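Long-range contacts in export chaperone SatS (Mycobacterium tuberculosis H37Rv, PDB 6DNM), which acts as a chaperone for proteins exported by the SecA2 pathway: residues 10-15 with 78-83; 16-21 with 33-38; 48-53 with 128-133; 99-104 with 121-126. All blocks are in the same frame, centred on the assembly; numbering follows the deposited sequence.

Contact 1 (10-15 with 78-83); sequences RDFWLQ and DDIRTA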
# COMPACT_ATOMS: atom_id res chain seq x y z
N ARG A 10 22.05 3.21 11.83
CA ARG A 10 20.92 3.40 12.73
C ARG A 10 19.63 3.72 11.99
O ARG A 10 18.57 3.12 12.25
CB ARG A 10 21.26 4.54 13.69
CG ARG A 10 20.42 4.63 14.96
CD ARG A 10 20.04 3.26 15.48
NE ARG A 10 19.93 3.26 16.93
CZ ARG A 10 19.86 2.16 17.67
NH1 ARG A 10 19.90 0.97 17.08
NH2 ARG A 10 19.76 2.24 18.99
N ASP A 11 19.69 4.68 11.09
CA ASP A 11 18.51 5.23 10.43
C ASP A 11 18.55 4.88 8.95
O ASP A 11 18.31 5.74 8.10
CB ASP A 11 18.49 6.75 10.63
CG ASP A 11 18.41 7.14 12.09
OD1 ASP A 11 17.43 6.75 12.75
OD2 ASP A 11 19.34 7.82 12.59
N PHE A 12 18.84 3.62 8.64
CA PHE A 12 19.10 3.22 7.26
C PHE A 12 17.96 3.61 6.32
O PHE A 12 18.18 4.27 5.30
CB PHE A 12 19.35 1.72 7.17
CG PHE A 12 19.53 1.23 5.76
CD1 PHE A 12 20.77 1.31 5.14
CD2 PHE A 12 18.46 0.73 5.03
CE1 PHE A 12 20.94 0.87 3.84
CE2 PHE A 12 18.62 0.29 3.73
CZ PHE A 12 19.87 0.37 3.13
N TRP A 13 16.74 3.16 6.62
CA TRP A 13 15.64 3.37 5.67
C TRP A 13 15.29 4.84 5.54
O TRP A 13 14.99 5.33 4.44
CB TRP A 13 14.43 2.51 6.05
CG TRP A 13 14.72 1.05 5.83
CD1 TRP A 13 14.95 0.10 6.79
CD2 TRP A 13 14.86 0.38 4.57
NE1 TRP A 13 15.20 -1.12 6.21
CE2 TRP A 13 15.16 -0.97 4.84
CE3 TRP A 13 14.76 0.79 3.23
CZ2 TRP A 13 15.35 -1.92 3.83
CZ3 TRP A 13 14.94 -0.15 2.23
CH2 TRP A 13 15.23 -1.49 2.54
N LEU A 14 15.37 5.59 6.65
CA LEU A 14 15.18 7.03 6.58
C LEU A 14 16.23 7.69 5.68
O LEU A 14 15.90 8.53 4.84
CB LEU A 14 15.24 7.62 7.99
CG LEU A 14 14.86 9.09 8.16
CD1 LEU A 14 13.45 9.35 7.67
CD2 LEU A 14 15.00 9.48 9.61
N GLN A 15 17.49 7.28 5.81
CA GLN A 15 18.55 7.89 5.02
C GLN A 15 18.40 7.57 3.53
O GLN A 15 18.72 8.40 2.68
CB GLN A 15 19.91 7.43 5.53
CG GLN A 15 20.29 8.01 6.87
CD GLN A 15 21.76 7.80 7.18
OE1 GLN A 15 22.11 6.99 8.03
NE2 GLN A 15 22.62 8.51 6.47
N ASP A 78 21.37 2.13 -4.88
CA ASP A 78 22.61 1.36 -4.76
C ASP A 78 22.95 1.05 -3.32
O ASP A 78 23.52 0.02 -3.06
CB ASP A 78 23.78 2.03 -5.48
CG ASP A 78 24.90 1.04 -5.82
OD1 ASP A 78 24.70 0.19 -6.73
OD2 ASP A 78 25.97 1.10 -5.20
N ASP A 79 22.59 1.93 -2.39
CA ASP A 79 22.80 1.65 -0.97
C ASP A 79 22.00 0.44 -0.53
O ASP A 79 22.47 -0.37 0.28
CB ASP A 79 22.42 2.87 -0.13
CG ASP A 79 23.50 3.94 -0.12
OD1 ASP A 79 24.60 3.72 -0.68
OD2 ASP A 79 23.25 5.02 0.46
N ILE A 80 20.77 0.30 -1.03
CA ILE A 80 19.95 -0.86 -0.70
C ILE A 80 20.56 -2.13 -1.27
O ILE A 80 20.71 -3.13 -0.56
CB ILE A 80 18.50 -0.66 -1.18
CG1 ILE A 80 17.87 0.55 -0.47
CG2 ILE A 80 17.69 -1.94 -0.96
CD1 ILE A 80 16.59 1.04 -1.10
N ARG A 81 20.92 -2.10 -2.55
CA ARG A 81 21.47 -3.29 -3.19
C ARG A 81 22.77 -3.71 -2.53
O ARG A 81 22.99 -4.91 -2.29
CB ARG A 81 21.67 -3.03 -4.69
CG ARG A 81 22.28 -4.20 -5.44
CD ARG A 81 22.23 -3.98 -6.95
NE ARG A 81 23.02 -2.82 -7.35
CZ ARG A 81 24.27 -2.89 -7.79
NH1 ARG A 81 24.89 -4.06 -7.87
NH2 ARG A 81 24.92 -1.78 -8.14
N THR A 82 23.64 -2.74 -2.23
CA THR A 82 24.91 -3.04 -1.57
C THR A 82 24.70 -3.59 -0.17
O THR A 82 25.43 -4.49 0.27
CB THR A 82 25.78 -1.78 -1.53
OG1 THR A 82 25.98 -1.28 -2.86
CG2 THR A 82 27.13 -2.08 -0.92
N ALA A 83 23.72 -3.07 0.56
CA ALA A 83 23.41 -3.65 1.87
C ALA A 83 22.93 -5.09 1.72
O ALA A 83 23.29 -5.96 2.53
CB ALA A 83 22.37 -2.80 2.60

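Contact 2 (16-21 with 33-38); sequences VGIDPI and LRCYLD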
# COMPACT_ATOMS: atom_id res chain seq x y z
N VAL A 16 17.95 6.35 3.20
CA VAL A 16 17.77 6.02 1.79
C VAL A 16 16.49 6.61 1.20
O VAL A 16 16.33 6.61 -0.03
CB VAL A 16 17.98 4.52 1.50
CG1 VAL A 16 19.36 4.09 1.95
CG2 VAL A 16 16.91 3.69 2.17
N GLY A 17 15.58 7.10 2.03
CA GLY A 17 14.38 7.76 1.55
C GLY A 17 13.36 6.84 0.94
O GLY A 17 12.48 7.29 0.20
N ILE A 18 13.44 5.55 1.24
CA ILE A 18 12.54 4.54 0.68
C ILE A 18 12.04 3.71 1.86
O ILE A 18 12.83 3.34 2.73
CB ILE A 18 13.29 3.67 -0.36
CG1 ILE A 18 13.74 4.53 -1.55
CG2 ILE A 18 12.44 2.49 -0.81
CD1 ILE A 18 14.79 3.89 -2.46
N ASP A 19 10.73 3.44 1.89
CA ASP A 19 10.12 2.75 3.02
C ASP A 19 9.77 1.32 2.66
O ASP A 19 9.03 1.09 1.69
CB ASP A 19 8.80 3.44 3.43
CG ASP A 19 9.01 4.78 4.09
OD1 ASP A 19 10.06 5.02 4.72
OD2 ASP A 19 8.07 5.60 3.99
N PRO A 20 10.19 0.35 3.45
CA PRO A 20 9.53 -0.97 3.40
C PRO A 20 8.12 -0.85 3.93
O PRO A 20 7.85 -0.13 4.90
CB PRO A 20 10.39 -1.83 4.34
CG PRO A 20 11.71 -1.06 4.49
CD PRO A 20 11.30 0.38 4.41
N ILE A 21 7.19 -1.52 3.26
CA ILE A 21 5.79 -1.51 3.69
C ILE A 21 5.27 -2.94 3.79
O ILE A 21 5.80 -3.86 3.16
CB ILE A 21 4.87 -0.65 2.78
CG1 ILE A 21 4.68 -1.31 1.41
CG2 ILE A 21 5.41 0.78 2.64
CD1 ILE A 21 3.62 -0.60 0.56
N LEU A 33 8.59 -2.13 -1.34
CA LEU A 33 9.16 -0.83 -1.04
C LEU A 33 8.35 0.26 -1.73
O LEU A 33 7.82 0.06 -2.83
CB LEU A 33 10.61 -0.70 -1.53
CG LEU A 33 11.62 -1.75 -1.04
CD1 LEU A 33 12.99 -1.51 -1.65
CD2 LEU A 33 11.71 -1.75 0.48
N ARG A 34 8.28 1.43 -1.08
CA ARG A 34 7.59 2.57 -1.64
C ARG A 34 8.30 3.85 -1.23
O ARG A 34 8.77 3.97 -0.10
CB ARG A 34 6.15 2.64 -1.13
CG ARG A 34 5.32 3.78 -1.73
CD ARG A 34 5.06 4.90 -0.72
NE ARG A 34 4.52 4.33 0.50
CZ ARG A 34 4.46 4.89 1.70
NH1 ARG A 34 3.95 4.24 2.71
NH2 ARG A 34 4.90 6.12 1.91
N CYS A 35 8.38 4.80 -2.16
CA CYS A 35 8.91 6.12 -1.87
C CYS A 35 8.04 7.16 -2.57
O CYS A 35 7.10 6.82 -3.29
CB CYS A 35 10.36 6.26 -2.34
SG CYS A 35 10.55 6.24 -4.12
N TYR A 36 8.36 8.43 -2.35
CA TYR A 36 7.72 9.53 -3.06
C TYR A 36 8.80 10.35 -3.75
O TYR A 36 9.82 10.68 -3.14
CB TYR A 36 6.93 10.40 -2.10
CG TYR A 36 5.85 9.64 -1.39
CD1 TYR A 36 4.61 9.38 -1.99
CD2 TYR A 36 6.07 9.14 -0.12
CE1 TYR A 36 3.62 8.67 -1.32
CE2 TYR A 36 5.10 8.44 0.54
CZ TYR A 36 3.88 8.19 -0.05
OH TYR A 36 2.92 7.47 0.64
N LEU A 37 8.58 10.65 -5.02
CA LEU A 37 9.48 11.48 -5.81
C LEU A 37 8.63 12.59 -6.40
O LEU A 37 7.68 12.31 -7.14
CB LEU A 37 10.09 10.65 -6.94
CG LEU A 37 11.13 11.36 -7.81
CD1 LEU A 37 12.26 11.90 -6.95
CD2 LEU A 37 11.66 10.39 -8.85
N ASP A 38 8.95 13.84 -6.06
CA ASP A 38 8.20 15.01 -6.52
C ASP A 38 6.69 14.81 -6.35
O ASP A 38 5.91 14.95 -7.29
CB ASP A 38 8.55 15.38 -7.96
CG ASP A 38 10.04 15.49 -8.18
OD1 ASP A 38 10.75 15.88 -7.24
OD2 ASP A 38 10.49 15.18 -9.31
O HOH W 1 10.25 8.81 -0.10

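Contact 3 (48-53 with 128-133); sequences GRISVF and RDIGDY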
# COMPACT_ATOMS: atom_id res chain seq x y z
N GLY A 48 3.52 -0.06 -13.87
CA GLY A 48 2.32 0.15 -13.08
C GLY A 48 1.89 -0.99 -12.19
O GLY A 48 0.78 -0.93 -11.64
N ARG A 49 2.71 -2.03 -12.02
CA ARG A 49 2.40 -3.13 -11.12
C ARG A 49 3.49 -3.26 -10.07
O ARG A 49 4.69 -3.15 -10.38
CB ARG A 49 2.24 -4.46 -11.88
CG ARG A 49 1.10 -4.48 -12.91
CD ARG A 49 0.37 -5.84 -12.94
NE ARG A 49 1.24 -6.95 -13.32
CZ ARG A 49 1.10 -8.19 -12.87
NH1 ARG A 49 0.12 -8.48 -12.01
NH2 ARG A 49 1.93 -9.14 -13.26
N ILE A 50 3.07 -3.50 -8.84
CA ILE A 50 3.94 -3.50 -7.67
C ILE A 50 4.42 -4.91 -7.41
O ILE A 50 3.61 -5.83 -7.25
CB ILE A 50 3.16 -2.98 -6.45
CG1 ILE A 50 2.65 -1.56 -6.70
CG2 ILE A 50 4.00 -3.10 -5.17
CD1 ILE A 50 1.49 -1.16 -5.81
N SER A 51 5.74 -5.09 -7.33
CA SER A 51 6.31 -6.39 -6.96
C SER A 51 6.12 -6.63 -5.47
O SER A 51 6.58 -5.84 -4.64
CB SER A 51 7.80 -6.41 -7.30
OG SER A 51 8.01 -6.43 -8.70
N VAL A 52 5.47 -7.75 -5.12
CA VAL A 52 5.24 -8.11 -3.73
C VAL A 52 5.92 -9.43 -3.40
O VAL A 52 6.07 -10.31 -4.26
CB VAL A 52 3.74 -8.16 -3.37
CG1 VAL A 52 3.15 -6.76 -3.47
CG2 VAL A 52 2.98 -9.15 -4.25
N PHE A 53 6.29 -9.56 -2.13
CA PHE A 53 7.09 -10.68 -1.62
C PHE A 53 6.45 -11.22 -0.34
O PHE A 53 5.91 -10.45 0.46
CB PHE A 53 8.53 -10.23 -1.37
CG PHE A 53 9.20 -9.73 -2.61
CD1 PHE A 53 9.95 -10.60 -3.40
CD2 PHE A 53 9.04 -8.42 -3.03
CE1 PHE A 53 10.53 -10.15 -4.58
CE2 PHE A 53 9.62 -7.97 -4.21
CZ PHE A 53 10.37 -8.83 -4.98
N ARG A 128 -4.82 5.14 -2.62
CA ARG A 128 -4.54 6.31 -3.45
C ARG A 128 -3.14 6.23 -4.04
O ARG A 128 -2.93 6.58 -5.21
CB ARG A 128 -4.69 7.59 -2.62
CG ARG A 128 -6.07 7.80 -2.06
CD ARG A 128 -6.81 8.84 -2.83
NE ARG A 128 -8.04 9.23 -2.16
CZ ARG A 128 -9.13 9.63 -2.80
NH1 ARG A 128 -9.13 9.67 -4.13
NH2 ARG A 128 -10.20 9.99 -2.12
N ASP A 129 -2.16 5.76 -3.25
CA ASP A 129 -0.81 5.61 -3.76
C ASP A 129 -0.76 4.58 -4.88
O ASP A 129 -0.07 4.79 -5.89
CB ASP A 129 0.14 5.19 -2.64
CG ASP A 129 0.57 6.34 -1.75
OD1 ASP A 129 0.27 7.51 -2.07
OD2 ASP A 129 1.22 6.07 -0.72
N ILE A 130 -1.47 3.46 -4.73
CA ILE A 130 -1.48 2.45 -5.78
C ILE A 130 -2.14 2.99 -7.03
O ILE A 130 -1.66 2.78 -8.15
CB ILE A 130 -2.18 1.16 -5.29
CG1 ILE A 130 -1.37 0.49 -4.19
CG2 ILE A 130 -2.41 0.20 -6.46
CD1 ILE A 130 -2.01 -0.80 -3.70
N GLY A 131 -3.27 3.69 -6.88
CA GLY A 131 -3.92 4.28 -8.03
C GLY A 131 -3.02 5.27 -8.75
O GLY A 131 -2.95 5.27 -9.98
N ASP A 132 -2.31 6.11 -7.99
CA ASP A 132 -1.43 7.09 -8.61
C ASP A 132 -0.28 6.40 -9.33
O ASP A 132 0.05 6.74 -10.48
CB ASP A 132 -0.89 8.05 -7.55
CG ASP A 132 -1.95 8.97 -6.98
OD1 ASP A 132 -3.11 8.95 -7.46
OD2 ASP A 132 -1.63 9.73 -6.04
N TYR A 133 0.34 5.41 -8.68
CA TYR A 133 1.48 4.71 -9.28
C TYR A 133 1.06 3.94 -10.52
O TYR A 133 1.80 3.89 -11.51
CB TYR A 133 2.09 3.76 -8.25
CG TYR A 133 3.16 2.85 -8.83
CD1 TYR A 133 4.38 3.36 -9.25
CD2 TYR A 133 2.93 1.49 -8.99
CE1 TYR A 133 5.36 2.53 -9.79
CE2 TYR A 133 3.89 0.65 -9.52
CZ TYR A 133 5.10 1.18 -9.92
OH TYR A 133 6.06 0.34 -10.45

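Contact 4 (99-104 with 121-126); sequences YVLSGL and DLAVEL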
# COMPACT_ATOMS: atom_id res chain seq x y z
N TYR A 99 -0.41 -1.65 6.29
CA TYR A 99 -1.66 -1.41 5.59
C TYR A 99 -2.48 -2.69 5.56
O TYR A 99 -2.01 -3.72 5.09
CB TYR A 99 -1.36 -0.98 4.16
CG TYR A 99 -0.59 0.31 4.06
CD1 TYR A 99 -1.22 1.52 4.32
CD2 TYR A 99 0.76 0.33 3.73
CE1 TYR A 99 -0.53 2.72 4.23
CE2 TYR A 99 1.46 1.53 3.64
CZ TYR A 99 0.81 2.72 3.89
OH TYR A 99 1.49 3.92 3.80
N VAL A 100 -3.71 -2.63 6.05
CA VAL A 100 -4.53 -3.83 6.25
C VAL A 100 -5.81 -3.67 5.45
O VAL A 100 -6.66 -2.83 5.80
CB VAL A 100 -4.83 -4.09 7.73
CG1 VAL A 100 -5.64 -5.37 7.91
CG2 VAL A 100 -3.54 -4.15 8.53
N LEU A 101 -5.97 -4.48 4.41
CA LEU A 101 -7.24 -4.57 3.70
C LEU A 101 -8.17 -5.62 4.28
O LEU A 101 -9.39 -5.56 4.04
CB LEU A 101 -7.00 -4.86 2.21
CG LEU A 101 -6.11 -3.86 1.48
CD1 LEU A 101 -6.07 -4.17 -0.01
CD2 LEU A 101 -6.54 -2.41 1.72
N SER A 102 -7.62 -6.57 5.05
CA SER A 102 -8.36 -7.69 5.61
C SER A 102 -9.60 -7.25 6.37
O SER A 102 -9.54 -6.36 7.23
CB SER A 102 -7.44 -8.42 6.59
OG SER A 102 -6.15 -8.56 6.03
N GLY A 103 -10.72 -7.91 6.09
CA GLY A 103 -11.96 -7.70 6.80
C GLY A 103 -12.80 -6.52 6.34
O GLY A 103 -13.98 -6.47 6.69
N LEU A 104 -12.24 -5.58 5.58
CA LEU A 104 -13.01 -4.39 5.23
C LEU A 104 -14.26 -4.76 4.43
O LEU A 104 -15.33 -4.17 4.63
CB LEU A 104 -12.16 -3.40 4.44
CG LEU A 104 -11.08 -2.66 5.25
CD1 LEU A 104 -10.21 -1.83 4.33
CD2 LEU A 104 -11.70 -1.80 6.34
N ASP A 121 -8.35 4.55 7.31
CA ASP A 121 -7.52 5.68 6.97
C ASP A 121 -6.21 5.26 6.34
O ASP A 121 -5.84 5.77 5.31
CB ASP A 121 -7.27 6.60 8.15
CG ASP A 121 -6.84 7.96 7.68
OD1 ASP A 121 -5.67 8.23 7.57
OD2 ASP A 121 -7.73 8.75 7.33
N LEU A 122 -5.55 4.31 6.98
CA LEU A 122 -4.33 3.74 6.40
C LEU A 122 -4.61 3.07 5.06
O LEU A 122 -3.85 3.25 4.10
CB LEU A 122 -3.71 2.76 7.39
CG LEU A 122 -2.94 3.41 8.53
CD1 LEU A 122 -2.84 2.45 9.71
CD2 LEU A 122 -1.56 3.84 8.06
N ALA A 123 -5.71 2.30 4.96
CA ALA A 123 -6.00 1.60 3.71
C ALA A 123 -6.20 2.57 2.55
O ALA A 123 -5.74 2.32 1.43
CB ALA A 123 -7.24 0.72 3.87
N VAL A 124 -6.91 3.67 2.79
CA VAL A 124 -7.15 4.65 1.73
C VAL A 124 -5.85 5.31 1.31
O VAL A 124 -5.63 5.58 0.13
CB VAL A 124 -8.22 5.66 2.18
CG1 VAL A 124 -8.29 6.84 1.22
CG2 VAL A 124 -9.57 4.97 2.26
N GLU A 125 -4.95 5.57 2.27
CA GLU A 125 -3.63 6.09 1.93
C GLU A 125 -2.92 5.17 0.94
O GLU A 125 -2.42 5.62 -0.10
CB GLU A 125 -2.82 6.26 3.21
CG GLU A 125 -1.38 6.67 3.00
CD GLU A 125 -0.66 6.84 4.32
OE1 GLU A 125 -1.05 7.72 5.11
OE2 GLU A 125 0.31 6.09 4.56
N LEU A 126 -2.90 3.86 1.21
CA LEU A 126 -2.27 2.92 0.28
C LEU A 126 -3.00 2.89 -1.06
O LEU A 126 -2.37 2.89 -2.12
CB LEU A 126 -2.25 1.52 0.88
CG LEU A 126 -1.75 0.43 -0.08
CD1 LEU A 126 -0.25 0.57 -0.37
CD2 LEU A 126 -2.07 -0.94 0.49

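Contact 1 (10-15 with 78-83)
Phe12 and Ile80 carry most of this helix-to-helix packing, in which the short N-terminal helix 12-16 rests on helix 77-86 through its aromatic side chains. The CG of Phe12 stands anti to the backbone N (chi1 176°), and although its CB does not aim straight at the partner helix, the far end of the ring does come up to it. The ring arrives edge first: CZ lies 3.9 Å from Asp79 O and 4.0 Å from Ile80 CA, both near the ring plane, so the aromatic rim is set against backbone as much as against side chains. Ala83, one turn further on from Asp79, offers its CB to the same end of the ring, 4.1 Å from Phe12 CZ.

Trp13 works differently. Its CB points away from helix 77-86, yet the six-membered part of the indole swings back, and CZ3 comes 3.9 Å from Ile80 CD1, the two side chains crossing at about a right angle. Ile80 is thus shared by both aromatics: its CG1 meets Phe12 CZ and Trp13 CZ3, while its CD1 goes to Trp13 CZ3. The indole is also held from within its own helix, for Phe12 CD2 stands over the centre of one indole face. Its polar edge is accounted for outside the two segments, where NE1 bonds to Ala90 O, and Asp79 OD2 likewise takes the backbone N of Val5. No hydrogen bond joins the two helices here; the nearest polar atom to Phe12 CZ, Asp79 O, is already accepting the helical bond from Ala83 N at 3.0 Å.

Contact 2 (16-21 with 33-38)
Asp19 and Arg34 face one another as an antiparallel hydrogen-bonded pair, and their side chains leave the sheet on the same face, running abreast in the same direction. Both backbone bonds of the pair are present, Asp19 N to Arg34 O at 2.8 Å and Arg34 N to Asp19 O at 2.9 Å. Arg34 CG is anti to the backbone N (chi1 -177°), and the chain then bends at chi2 and chi3, beside Asp19. The charged ends are less intimate. Carboxylate and guanidinium planes stand 87° apart, and OD2 of Asp19 is 3.8 Å from NH2 of Arg34, well out of the guanidinium plane, a long salt bridge of charge alone in which the placing of NH2 is itself less certain. Ile21 crosses the arginine at about a right angle and brings CG2 to 3.8 Å from Arg34 NH1.

Pro20 and Leu33 occupy the other face as the adjoining non-hydrogen-bonded pair. Leu33 crosses the proline obliquely, its CD2 3.7 Å from Pro20 CA, while its CB meets Ile18 CG2 at 3.7 Å. This apolar side is covered by Trp13 of helix 12-16.

Ahead of the pairs, a Schellman motif at Gly17 ends the preceding helix. Gly17 O still lies 3.5 Å from Cys35 CB, and a water bridges Gly17 O and Tyr36 N. Hydrogen-bonded and non-hydrogen-bonded pairs in succession mark an antiparallel beta hairpin, here strands 19-24 and 29-37 within the four-stranded mixed sheet.

Contact 3 (48-53 with 128-133)
Tyr133 brings the CD2-CE2 side of its ring against the backbone that leads into strand 49-52. The carbonyl carbon of Arg49 lies in the ring plane at the edge; Gly48 C, 3.7 Å from Tyr133 CE2, and Ile50 CG1, 3.8 Å from the same atom, approach obliquely. Beyond the two segments, Phe43 of strand 40-43 meets this ring edge-to-face.

The CG of Tyr133 is anti to the backbone N (chi1 172°), on a CB that points from helix 117-134 to the strand, and the ring continues from there. Gly48, with positive phi, presents bare backbone to the ring. One turn back on the helix, Ile130 meets the tip of Ile50 at about a right angle, CD1 of Ile50 lying 3.7 Å from Ile130 CG1. Ile50 therefore divides its branch between two partners, CG1 to the tyrosine and CD1 to the isoleucine.

Strand and helix are joined here without a hydrogen bond. Tyr133 OH makes none to Arg49 O, 3.7 Å away; its hydrogen bond goes to Asp70 OD2. The chemistry implies an interface held by apolar and ring-to-backbone packing, with the phenol's polar end fixed by a third part of the chain.

Contact 4 (99-104 with 121-126)
Tyr99 lays its side chain across Leu122, Glu125 and Leu126 of the long helix 117-134, packing the edge strand 98-100 of the mixed sheet against that helix. Its CB touches Leu126 CD2 at 3.7 Å. From CG onward the ring lies beneath Leu126, whose CB sits over one face, 3.9 Å from the ring centroid and 23° off the normal, a CH-pi contact displaced toward the rim near CG and CD1. The next stage is at the edge: CD1 comes to 3.2 Å from Leu122 O, near the ring plane, and CE1 stays beside that oxygen while also approaching Leu122 CD2. Leu122 O already accepts the helical bond from Leu126 N, so the ring edge abuts a carbonyl that has a partner. At the tip, Tyr99 OH donates to Glu125 OE2 over 2.6 Å, using the anti lone pair of that oxygen. Glu125 meets the phenol with its chain extended beyond CG, its carboxylate plane turned 72° from the ring.

The ring is thus held at a face, an edge and its hydroxyl by three residues of the helix. Further along, the chain leaves the strand through a type II turn from Leu101 to Leu104, and both leucines of that turn come back to the helix: Leu101 CD2 and Leu104 CD1 each lie 3.9 Å from Ala123 CB.

Contacts 1 and 2 pack directly on each other, their centres 11 Å apart: the indole of Trp13 packs on Pro20, and Ile80 CD1 lies 3.6 Å from Ile18 CD1. The hairpin of contact 2 then reaches toward helix 117-134, which contacts 3 and 4 share at successive turns, with centres 14 Å apart. Tyr36 OH is 2.6 Å from Asp129 OD2, a probable hydrogen bond between contacts 2 and 3, and Ile21 packs on Tyr99 and Leu126 of contact 4, where strands 19-24 and 98-100 are neighbours. Contact 1 touches neither of the helix 117-134 contacts; its centre is about 27 Å from that of contact 4, so contact 2 mediates between them.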